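PDB 4PY6: bromodomain protein, putative from Plasmodium falciparum 3D7, which probably recognises acetylated lysine, as on histone tails, through its bromodomain, the part of a much longer malaria-parasite protein that this chain represents. Local coordinates for residues A[88-102]-A[115-129]. Residues are numbered along the deposited sequence; the frame is centred on the assembly and turned at random.
Sequences IDFYHDMKLIYKNCI and IEAAKSSDMKFEFLW
The last two helices of the bromodomain's left-handed four-helix bundle, 87-104 and 112-138, pack antiparallel here (segment axes at 154°, 8.8 Å at closest approach), and Tyr-91, Phe-125 and Trp-129 form an aromatic cluster at the end far from the ligand. The Tyr-91 side chain crosses the indole with its ring tilted 45° to it: CB makes a CH-pi contact over the six-membered ring of Trp-129, 3.8 Å from the centroid, while CD1 covers the middle of the ring system. Phe-125, its ring swung away from its own backbone N (chi1 165°), is a knob in the hole formed by Tyr-91, Met-94, Lys-95 and Tyr-98. Met-94 CB makes a CH-pi contact over one face of its ring, and Phe-90 CE1 meets the edge. Leu-27 and Val-31 of helix 22-32 continue this core. Tyr-98 is the reciprocal knob, one ring face laid on the backbone of Ser-121 and Asp-122, its CE1 3.4 Å from Ser-121 CB; its hydroxyl is hydrogen-bonded to Tyr-72 OH. Near the ligand the helices close in, the CA atoms of Tyr-98 and Ala-118 being 4.8 Å apart. Cys-101, whose side chain is about 4 Å from the bound R78, rests SG on Ala-118 CB at 3.8 Å. Along one flank two successive bends in the Lys-95 chain turn NZ toward the carboxylates, forming a salt bridge to Asp-122 OD1 (3.1 Å) and a weaker one to Glu-126 OE2. That same OE2 accepts a hydrogen bond from Tyr-91 OH on its syn lone pair, at 2.7 Å.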
ATOM      1  N   ILE A  88     -11.864   7.279 -15.120  1.00 21.74           N
ATOM      2  CA  ILE A  88     -11.520   5.861 -15.293  1.00 21.38           C
ATOM      3  C   ILE A  88     -10.269   5.655 -16.171  1.00 24.76           C
ATOM      4  O   ILE A  88      -9.587   4.639 -16.026  1.00 24.35           O
ATOM      5  CB  ILE A  88     -12.749   5.048 -15.803  1.00 25.24           C
ATOM      6  CG1 ILE A  88     -12.652   3.547 -15.446  1.00 25.75           C
ATOM      7  CG2 ILE A  88     -12.996   5.259 -17.304  1.00 26.42           C
ATOM      8  CD1 ILE A  88     -13.031   3.180 -14.007  1.00 32.18           C
ATOM      9  N   ASP A  89      -9.986   6.610 -17.086  1.00 21.06           N
ATOM     10  CA  ASP A  89      -8.822   6.576 -17.974  1.00 20.51           C
ATOM     11  C   ASP A  89      -7.531   6.710 -17.155  1.00 23.52           C
ATOM     12  O   ASP A  89      -6.512   6.129 -17.524  1.00 23.56           O
ATOM     13  CB  ASP A  89      -8.922   7.667 -19.055  1.00 22.60           C
ATOM     14  CG  ASP A  89     -10.129   7.575 -19.975  1.00 33.28           C
ATOM     15  OD1 ASP A  89     -10.562   6.439 -20.281  1.00 34.14           O
ATOM     16  OD2 ASP A  89     -10.609   8.634 -20.430  1.00 40.14           O
ATOM     17  N   PHE A  90      -7.601   7.445 -16.021  1.00 19.48           N
ATOM     18  CA  PHE A  90      -6.508   7.628 -15.061  1.00 18.84           C
ATOM     19  C   PHE A  90      -6.341   6.320 -14.277  1.00 22.62           C
ATOM     20  O   PHE A  90      -5.210   5.890 -14.049  1.00 22.49           O
ATOM     21  CB  PHE A  90      -6.820   8.814 -14.120  1.00 20.44           C
ATOM     22  CG  PHE A  90      -6.109   8.837 -12.783  1.00 21.66           C
ATOM     23  CD1 PHE A  90      -6.657   8.200 -11.674  1.00 24.61           C
ATOM     24  CD2 PHE A  90      -4.922   9.540 -12.620  1.00 23.41           C
ATOM     25  CE1 PHE A  90      -6.006   8.227 -10.437  1.00 25.52           C
ATOM     26  CE2 PHE A  90      -4.277   9.576 -11.379  1.00 26.29           C
ATOM     27  CZ  PHE A  90      -4.826   8.922 -10.296  1.00 24.56           C
ATOM     28  N   TYR A  91      -7.476   5.708 -13.861  1.00 19.04           N
ATOM     29  CA  TYR A  91      -7.553   4.440 -13.129  1.00 18.82           C
ATOM     30  C   TYR A  91      -6.857   3.331 -13.927  1.00 23.36           C
ATOM     31  O   TYR A  91      -6.041   2.600 -13.363  1.00 23.33           O
ATOM     32  CB  TYR A  91      -9.030   4.076 -12.830  1.00 19.89           C
ATOM     33  CG  TYR A  91      -9.240   2.684 -12.275  1.00 21.57           C
ATOM     34  CD1 TYR A  91      -9.166   2.438 -10.907  1.00 23.86           C
ATOM     35  CD2 TYR A  91      -9.533   1.612 -13.114  1.00 22.54           C
ATOM     36  CE1 TYR A  91      -9.337   1.155 -10.391  1.00 24.98           C
ATOM     37  CE2 TYR A  91      -9.699   0.322 -12.611  1.00 23.98           C
ATOM     38  CZ  TYR A  91      -9.605   0.099 -11.247  1.00 30.88           C
ATOM     39  OH  TYR A  91      -9.778  -1.165 -10.741  1.00 32.15           O
ATOM     40  N   HIS A  92      -7.176   3.222 -15.234  1.00 20.22           N
ATOM     41  CA  HIS A  92      -6.602   2.232 -16.147  1.00 20.25           C
ATOM     42  C   HIS A  92      -5.099   2.405 -16.320  1.00 23.09           C
ATOM     43  O   HIS A  92      -4.387   1.404 -16.377  1.00 22.99           O
ATOM     44  CB  HIS A  92      -7.315   2.250 -17.509  1.00 21.46           C
ATOM     45  CG  HIS A  92      -8.723   1.732 -17.476  1.00 25.49           C
ATOM     46  ND1 HIS A  92      -9.662   2.147 -18.405  1.00 27.75           N
ATOM     47  CD2 HIS A  92      -9.307   0.849 -16.632  1.00 27.47           C
ATOM     48  CE1 HIS A  92     -10.778   1.506 -18.098  1.00 27.73           C
ATOM     49  NE2 HIS A  92     -10.613   0.716 -17.038  1.00 28.02           N
ATOM     50  N   ASP A  93      -4.618   3.668 -16.369  1.00 18.60           N
ATOM     51  CA  ASP A  93      -3.193   3.994 -16.505  1.00 17.97           C
ATOM     52  C   ASP A  93      -2.418   3.690 -15.227  1.00 21.41           C
ATOM     53  O   ASP A  93      -1.313   3.153 -15.304  1.00 21.06           O
ATOM     54  CB  ASP A  93      -2.988   5.454 -16.950  1.00 19.47           C
ATOM     55  CG  ASP A  93      -2.980   5.690 -18.457  1.00 27.32           C
ATOM     56  OD1 ASP A  93      -3.225   4.725 -19.216  1.00 27.67           O
ATOM     57  OD2 ASP A  93      -2.705   6.831 -18.874  1.00 32.29           O
ATOM     58  N   MET A  94      -3.000   4.014 -14.053  1.00 17.79           N
ATOM     59  CA  MET A  94      -2.382   3.741 -12.753  1.00 17.66           C
ATOM     60  C   MET A  94      -2.246   2.234 -12.550  1.00 21.98           C
ATOM     61  O   MET A  94      -1.178   1.779 -12.147  1.00 22.03           O
ATOM     62  CB  MET A  94      -3.180   4.377 -11.605  1.00 19.98           C
ATOM     63  CG  MET A  94      -3.084   5.892 -11.546  1.00 23.48           C
ATOM     64  SD  MET A  94      -1.518   6.517 -10.893  1.00 28.09           S
ATOM     65  CE  MET A  94      -1.832   6.424  -9.160  1.00 25.28           C
ATOM     66  N   LYS A  95      -3.304   1.460 -12.898  1.00 18.69           N
ATOM     67  CA  LYS A  95      -3.328  -0.007 -12.816  1.00 19.09           C
ATOM     68  C   LYS A  95      -2.318  -0.637 -13.779  1.00 23.43           C
ATOM     69  O   LYS A  95      -1.735  -1.675 -13.461  1.00 23.73           O
ATOM     70  CB  LYS A  95      -4.739  -0.555 -13.103  1.00 21.97           C
ATOM     71  CG  LYS A  95      -5.751  -0.385 -11.958  1.00 34.88           C
ATOM     72  CD  LYS A  95      -5.576  -1.381 -10.803  1.00 43.88           C
ATOM     73  CE  LYS A  95      -6.221  -2.727 -11.044  1.00 54.32           C
ATOM     74  NZ  LYS A  95      -6.081  -3.623  -9.863  1.00 63.76           N
ATOM     75  N   LEU A  96      -2.112   0.005 -14.948  1.00 19.65           N
ATOM     76  CA  LEU A  96      -1.187  -0.420 -15.998  1.00 19.58           C
ATOM     77  C   LEU A  96       0.266  -0.452 -15.514  1.00 23.56           C
ATOM     78  O   LEU A  96       0.992  -1.371 -15.890  1.00 23.96           O
ATOM     79  CB  LEU A  96      -1.351   0.490 -17.228  1.00 19.36           C
ATOM     80  CG  LEU A  96      -0.712   0.076 -18.552  1.00 24.52           C
ATOM     81  CD1 LEU A  96      -1.237  -1.270 -19.039  1.00 25.47           C
ATOM     82  CD2 LEU A  96      -0.970   1.131 -19.612  1.00 26.51           C
ATOM     83  N   ILE A  97       0.676   0.522 -14.666  1.00 19.47           N
ATOM     84  CA  ILE A  97       2.025   0.609 -14.082  1.00 19.64           C
ATOM     85  C   ILE A  97       2.373  -0.705 -13.363  1.00 24.32           C
ATOM     86  O   ILE A  97       3.406  -1.317 -13.649  1.00 24.84           O
ATOM     87  CB  ILE A  97       2.150   1.815 -13.095  1.00 22.52           C
ATOM     88  CG1 ILE A  97       1.907   3.172 -13.780  1.00 22.50           C
ATOM     89  CG2 ILE A  97       3.495   1.795 -12.353  1.00 23.62           C
ATOM     90  CD1 ILE A  97       1.763   4.353 -12.797  1.00 29.39           C
ATOM     91  N   TYR A  98       1.502  -1.122 -12.431  1.00 20.42           N
ATOM     92  CA  TYR A  98       1.682  -2.316 -11.613  1.00 21.19           C
ATOM     93  C   TYR A  98       1.506  -3.607 -12.401  1.00 27.19           C
ATOM     94  O   TYR A  98       2.250  -4.557 -12.161  1.00 28.19           O
ATOM     95  CB  TYR A  98       0.793  -2.269 -10.354  1.00 21.84           C
ATOM     96  CG  TYR A  98       0.660  -0.885  -9.747  1.00 21.98           C
ATOM     97  CD1 TYR A  98       1.779  -0.180  -9.310  1.00 23.76           C
ATOM     98  CD2 TYR A  98      -0.584  -0.276  -9.621  1.00 22.09           C
ATOM     99  CE1 TYR A  98       1.666   1.109  -8.794  1.00 23.51           C
ATOM    100  CE2 TYR A  98      -0.714   0.994  -9.061  1.00 22.54           C
ATOM    101  CZ  TYR A  98       0.415   1.686  -8.653  1.00 29.06           C
ATOM    102  OH  TYR A  98       0.293   2.944  -8.113  1.00 28.78           O
ATOM    103  N   LYS A  99       0.561  -3.631 -13.364  1.00 23.98           N
ATOM    104  CA  LYS A  99       0.306  -4.792 -14.226  1.00 24.90           C
ATOM    105  C   LYS A  99       1.487  -5.084 -15.167  1.00 30.00           C
ATOM    106  O   LYS A  99       1.771  -6.254 -15.433  1.00 30.85           O
ATOM    107  CB  LYS A  99      -0.992  -4.609 -15.026  1.00 27.17           C
ATOM    108  CG  LYS A  99      -2.252  -4.920 -14.235  1.00 38.94           C
ATOM    109  CD  LYS A  99      -3.496  -4.774 -15.094  1.00 48.27           C
ATOM    110  CE  LYS A  99      -4.753  -5.047 -14.310  1.00 59.55           C
ATOM    111  NZ  LYS A  99      -5.957  -5.043 -15.183  1.00 69.87           N
ATOM    112  N   ASN A 100       2.176  -4.026 -15.657  1.00 26.01           N
ATOM    113  CA  ASN A 100       3.343  -4.149 -16.542  1.00 26.27           C
ATOM    114  C   ASN A 100       4.535  -4.754 -15.813  1.00 31.25           C
ATOM    115  O   ASN A 100       5.298  -5.507 -16.417  1.00 31.84           O
ATOM    116  CB  ASN A 100       3.743  -2.791 -17.130  1.00 24.74           C
ATOM    117  CG  ASN A 100       2.889  -2.305 -18.274  1.00 37.84           C
ATOM    118  OD1 ASN A 100       2.163  -3.065 -18.925  1.00 27.03           O
ATOM    119  ND2 ASN A 100       2.979  -1.016 -18.558  1.00 30.60           N
ATOM    120  N   CYS A 101       4.696  -4.416 -14.523  1.00 27.91           N
ATOM    121  CA  CYS A 101       5.783  -4.897 -13.670  1.00 28.63           C
ATOM    122  C   CYS A 101       5.679  -6.397 -13.377  1.00 33.30           C
ATOM    123  O   CYS A 101       6.694  -7.090 -13.417  1.00 33.90           O
ATOM    124  CB  CYS A 101       5.863  -4.076 -12.387  1.00 28.66           C
ATOM    125  SG  CYS A 101       7.271  -4.492 -11.330  1.00 33.96           S
ATOM    126  N   ILE A 102       4.461  -6.888 -13.089  1.00 29.82           N
ATOM    127  CA  ILE A 102       4.201  -8.300 -12.787  1.00 30.97           C
ATOM    128  C   ILE A 102       4.338  -9.171 -14.047  1.00 36.07           C
ATOM    129  O   ILE A 102       4.912 -10.260 -13.974  1.00 37.37           O
ATOM    130  CB  ILE A 102       2.832  -8.488 -12.048  1.00 33.89           C
ATOM    131  CG1 ILE A 102       2.686  -7.564 -10.796  1.00 33.73           C
ATOM    132  CG2 ILE A 102       2.520  -9.961 -11.718  1.00 35.84           C
ATOM    133  CD1 ILE A 102       3.791  -7.664  -9.674  1.00 42.68           C
ATOM    134  N   ILE A 115       8.581  -6.571  -7.352  1.00 33.58           N
ATOM    135  CA  ILE A 115       7.300  -7.280  -7.447  1.00 33.19           C
ATOM    136  C   ILE A 115       6.427  -6.938  -6.231  1.00 37.37           C
ATOM    137  O   ILE A 115       5.227  -6.702  -6.396  1.00 36.34           O
ATOM    138  CB  ILE A 115       7.499  -8.807  -7.715  1.00 37.62           C
ATOM    139  CG1 ILE A 115       7.927  -9.034  -9.187  1.00 37.69           C
ATOM    140  CG2 ILE A 115       6.245  -9.641  -7.370  1.00 38.39           C
ATOM    141  CD1 ILE A 115       8.648 -10.337  -9.479  1.00 46.65           C
ATOM    142  N   GLU A 116       7.047  -6.837  -5.035  1.00 34.87           N
ATOM    143  CA  GLU A 116       6.360  -6.463  -3.797  1.00 35.01           C
ATOM    144  C   GLU A 116       5.910  -4.999  -3.856  1.00 37.26           C
ATOM    145  O   GLU A 116       4.787  -4.701  -3.449  1.00 36.34           O
ATOM    146  CB  GLU A 116       7.237  -6.739  -2.561  1.00 38.34           C
ATOM    147  CG  GLU A 116       6.533  -6.582  -1.219  1.00 49.71           C
ATOM    148  CD  GLU A 116       5.279  -7.413  -1.018  1.00 72.08           C
ATOM    149  OE1 GLU A 116       5.374  -8.660  -1.047  1.00 72.02           O
ATOM    150  OE2 GLU A 116       4.199  -6.810  -0.822  1.00 65.09           O
ATOM    151  N   ALA A 117       6.768  -4.103  -4.400  1.00 33.09           N
ATOM    152  CA  ALA A 117       6.474  -2.675  -4.567  1.00 31.49           C
ATOM    153  C   ALA A 117       5.302  -2.449  -5.527  1.00 33.42           C
ATOM    154  O   ALA A 117       4.505  -1.542  -5.298  1.00 32.22           O
ATOM    155  CB  ALA A 117       7.706  -1.933  -5.065  1.00 32.25           C
ATOM    156  N   ALA A 118       5.191  -3.278  -6.585  1.00 29.55           N
ATOM    157  CA  ALA A 118       4.112  -3.190  -7.571  1.00 28.03           C
ATOM    158  C   ALA A 118       2.801  -3.716  -6.994  1.00 31.20           C
ATOM    159  O   ALA A 118       1.757  -3.092  -7.190  1.00 29.70           O
ATOM    160  CB  ALA A 118       4.481  -3.961  -8.830  1.00 28.82           C
ATOM    161  N   LYS A 119       2.860  -4.855  -6.272  1.00 28.71           N
ATOM    162  CA  LYS A 119       1.704  -5.491  -5.641  1.00 28.82           C
ATOM    163  C   LYS A 119       1.122  -4.631  -4.517  1.00 32.06           C
ATOM    164  O   LYS A 119      -0.093  -4.432  -4.484  1.00 30.83           O
ATOM    165  CB  LYS A 119       2.054  -6.902  -5.135  1.00 33.01           C
ATOM    166  CG  LYS A 119       2.071  -7.961  -6.232  1.00 47.86           C
ATOM    167  CD  LYS A 119       2.551  -9.304  -5.702  1.00 60.30           C
ATOM    168  CE  LYS A 119       2.541 -10.372  -6.767  1.00 71.24           C
ATOM    169  NZ  LYS A 119       3.090 -11.658  -6.258  1.00 82.60           N
ATOM    170  N   SER A 120       1.985  -4.094  -3.629  1.00 29.24           N
ATOM    171  CA  SER A 120       1.569  -3.252  -2.502  1.00 29.37           C
ATOM    172  C   SER A 120       0.983  -1.913  -2.942  1.00 31.76           C
ATOM    173  O   SER A 120      -0.011  -1.471  -2.363  1.00 31.62           O
ATOM    174  CB  SER A 120       2.720  -3.041  -1.522  1.00 33.74           C
ATOM    175  OG  SER A 120       3.155  -4.276  -0.980  1.00 42.88           O
ATOM    176  N   SER A 121       1.584  -1.276  -3.966  1.00 26.99           N
ATOM    177  CA  SER A 121       1.117   0.008  -4.498  1.00 25.45           C
ATOM    178  C   SER A 121      -0.242  -0.123  -5.180  1.00 27.89           C
ATOM    179  O   SER A 121      -1.053   0.797  -5.085  1.00 27.14           O
ATOM    180  CB  SER A 121       2.143   0.609  -5.449  1.00 28.52           C
ATOM    181  OG  SER A 121       3.364   0.880  -4.783  1.00 38.28           O
ATOM    182  N   ASP A 122      -0.494  -1.275  -5.838  1.00 23.79           N
ATOM    183  CA  ASP A 122      -1.760  -1.606  -6.494  1.00 22.74           C
ATOM    184  C   ASP A 122      -2.870  -1.680  -5.446  1.00 26.06           C
ATOM    185  O   ASP A 122      -3.960  -1.157  -5.676  1.00 25.03           O
ATOM    186  CB  ASP A 122      -1.643  -2.943  -7.249  1.00 25.13           C
ATOM    187  CG  ASP A 122      -2.916  -3.363  -7.957  1.00 36.40           C
ATOM    188  OD1 ASP A 122      -3.145  -2.894  -9.089  1.00 36.15           O
ATOM    189  OD2 ASP A 122      -3.688  -4.153  -7.371  1.00 44.45           O
ATOM    190  N   MET A 123      -2.575  -2.316  -4.293  1.00 23.38           N
ATOM    191  CA  MET A 123      -3.495  -2.462  -3.163  1.00 23.73           C
ATOM    192  C   MET A 123      -3.746  -1.103  -2.514  1.00 26.90           C
ATOM    193  O   MET A 123      -4.895  -0.788  -2.204  1.00 26.78           O
ATOM    194  CB  MET A 123      -2.958  -3.482  -2.144  1.00 27.73           C
ATOM    195  CG  MET A 123      -2.806  -4.874  -2.718  1.00 32.07           C
ATOM    196  SD  MET A 123      -2.395  -6.125  -1.490  1.00 38.73           S
ATOM    197  CE  MET A 123      -2.264  -7.557  -2.535  1.00 35.80           C
ATOM    198  N   LYS A 124      -2.681  -0.281  -2.360  1.00 22.97           N
ATOM    199  CA  LYS A 124      -2.750   1.074  -1.801  1.00 22.49           C
ATOM    200  C   LYS A 124      -3.576   1.988  -2.720  1.00 26.35           C
ATOM    201  O   LYS A 124      -4.396   2.760  -2.218  1.00 26.39           O
ATOM    202  CB  LYS A 124      -1.337   1.644  -1.563  1.00 24.61           C
ATOM    203  CG  LYS A 124      -1.323   2.956  -0.787  1.00 31.74           C
ATOM    204  CD  LYS A 124       0.064   3.562  -0.679  1.00 37.25           C
ATOM    205  CE  LYS A 124      -0.001   4.965  -0.130  1.00 44.07           C
ATOM    206  NZ  LYS A 124       1.348   5.538   0.096  1.00 52.37           N
ATOM    207  N   PHE A 125      -3.373   1.886  -4.061  1.00 22.46           N
ATOM    208  CA  PHE A 125      -4.106   2.661  -5.069  1.00 21.57           C
ATOM    209  C   PHE A 125      -5.593   2.306  -5.057  1.00 26.02           C
ATOM    210  O   PHE A 125      -6.430   3.209  -5.121  1.00 25.35           O
ATOM    211  CB  PHE A 125      -3.507   2.481  -6.485  1.00 22.81           C
ATOM    212  CG  PHE A 125      -4.408   2.955  -7.608  1.00 23.79           C
ATOM    213  CD1 PHE A 125      -4.638   4.312  -7.812  1.00 26.35           C
ATOM    214  CD2 PHE A 125      -5.056   2.044  -8.434  1.00 26.13           C
ATOM    215  CE1 PHE A 125      -5.501   4.748  -8.821  1.00 26.80           C
ATOM    216  CE2 PHE A 125      -5.915   2.481  -9.447  1.00 28.46           C
ATOM    217  CZ  PHE A 125      -6.136   3.831  -9.630  1.00 25.97           C
ATOM    218  N   GLU A 126      -5.914   0.994  -4.981  1.00 23.21           N
ATOM    219  CA  GLU A 126      -7.288   0.483  -4.943  1.00 23.29           C
ATOM    220  C   GLU A 126      -8.050   0.986  -3.722  1.00 27.66           C
ATOM    221  O   GLU A 126      -9.251   1.234  -3.827  1.00 27.73           O
ATOM    222  CB  GLU A 126      -7.316  -1.049  -5.011  1.00 25.43           C
ATOM    223  CG  GLU A 126      -7.213  -1.614  -6.421  1.00 34.28           C
ATOM    224  CD  GLU A 126      -8.384  -1.372  -7.357  1.00 53.05           C
ATOM    225  OE1 GLU A 126      -9.538  -1.275  -6.877  1.00 47.81           O
ATOM    226  OE2 GLU A 126      -8.149  -1.317  -8.585  1.00 44.15           O
ATOM    227  N   PHE A 127      -7.352   1.156  -2.577  1.00 24.46           N
ATOM    228  CA  PHE A 127      -7.937   1.696  -1.345  1.00 24.94           C
ATOM    229  C   PHE A 127      -8.274   3.169  -1.567  1.00 28.98           C
ATOM    230  O   PHE A 127      -9.387   3.589  -1.258  1.00 29.20           O
ATOM    231  CB  PHE A 127      -6.977   1.527  -0.146  1.00 27.31           C
ATOM    232  CG  PHE A 127      -7.378   2.286   1.102  1.00 29.32           C
ATOM    233  CD1 PHE A 127      -6.916   3.579   1.331  1.00 31.66           C
ATOM    234  CD2 PHE A 127      -8.226   1.713   2.042  1.00 32.41           C
ATOM    235  CE1 PHE A 127      -7.299   4.285   2.475  1.00 33.43           C
ATOM    236  CE2 PHE A 127      -8.605   2.420   3.189  1.00 36.03           C
ATOM    237  CZ  PHE A 127      -8.134   3.698   3.400  1.00 33.68           C
ATOM    238  N   LEU A 128      -7.302   3.942  -2.098  1.00 25.40           N
ATOM    239  CA  LEU A 128      -7.430   5.372  -2.381  1.00 24.89           C
ATOM    240  C   LEU A 128      -8.490   5.669  -3.435  1.00 28.28           C
ATOM    241  O   LEU A 128      -9.166   6.695  -3.341  1.00 28.11           O
ATOM    242  CB  LEU A 128      -6.075   5.988  -2.771  1.00 24.40           C
ATOM    243  CG  LEU A 128      -5.047   6.132  -1.641  1.00 30.04           C
ATOM    244  CD1 LEU A 128      -3.651   6.313  -2.196  1.00 29.91           C
ATOM    245  CD2 LEU A 128      -5.401   7.279  -0.699  1.00 32.68           C
ATOM    246  N   TRP A 129      -8.654   4.762  -4.420  1.00 24.31           N
ATOM    247  CA  TRP A 129      -9.669   4.889  -5.465  1.00 23.33           C
ATOM    248  C   TRP A 129     -11.054   4.619  -4.877  1.00 27.12           C
ATOM    249  O   TRP A 129     -11.990   5.344  -5.197  1.00 26.66           O
ATOM    250  CB  TRP A 129      -9.380   3.953  -6.650  1.00 21.53           C
ATOM    251  CG  TRP A 129     -10.386   4.060  -7.760  1.00 22.25           C
ATOM    252  CD1 TRP A 129     -11.462   3.250  -7.970  1.00 25.81           C
ATOM    253  CD2 TRP A 129     -10.427   5.059  -8.787  1.00 21.37           C
ATOM    254  NE1 TRP A 129     -12.167   3.676  -9.071  1.00 25.02           N
ATOM    255  CE2 TRP A 129     -11.552   4.783  -9.595  1.00 25.53           C
ATOM    256  CE3 TRP A 129      -9.613   6.158  -9.113  1.00 21.99           C
ATOM    257  CZ2 TRP A 129     -11.885   5.563 -10.711  1.00 24.47           C
ATOM    258  CZ3 TRP A 129      -9.942   6.927 -10.221  1.00 23.13           C
ATOM    259  CH2 TRP A 129     -11.070   6.633 -11.000  1.00 24.04           C
TER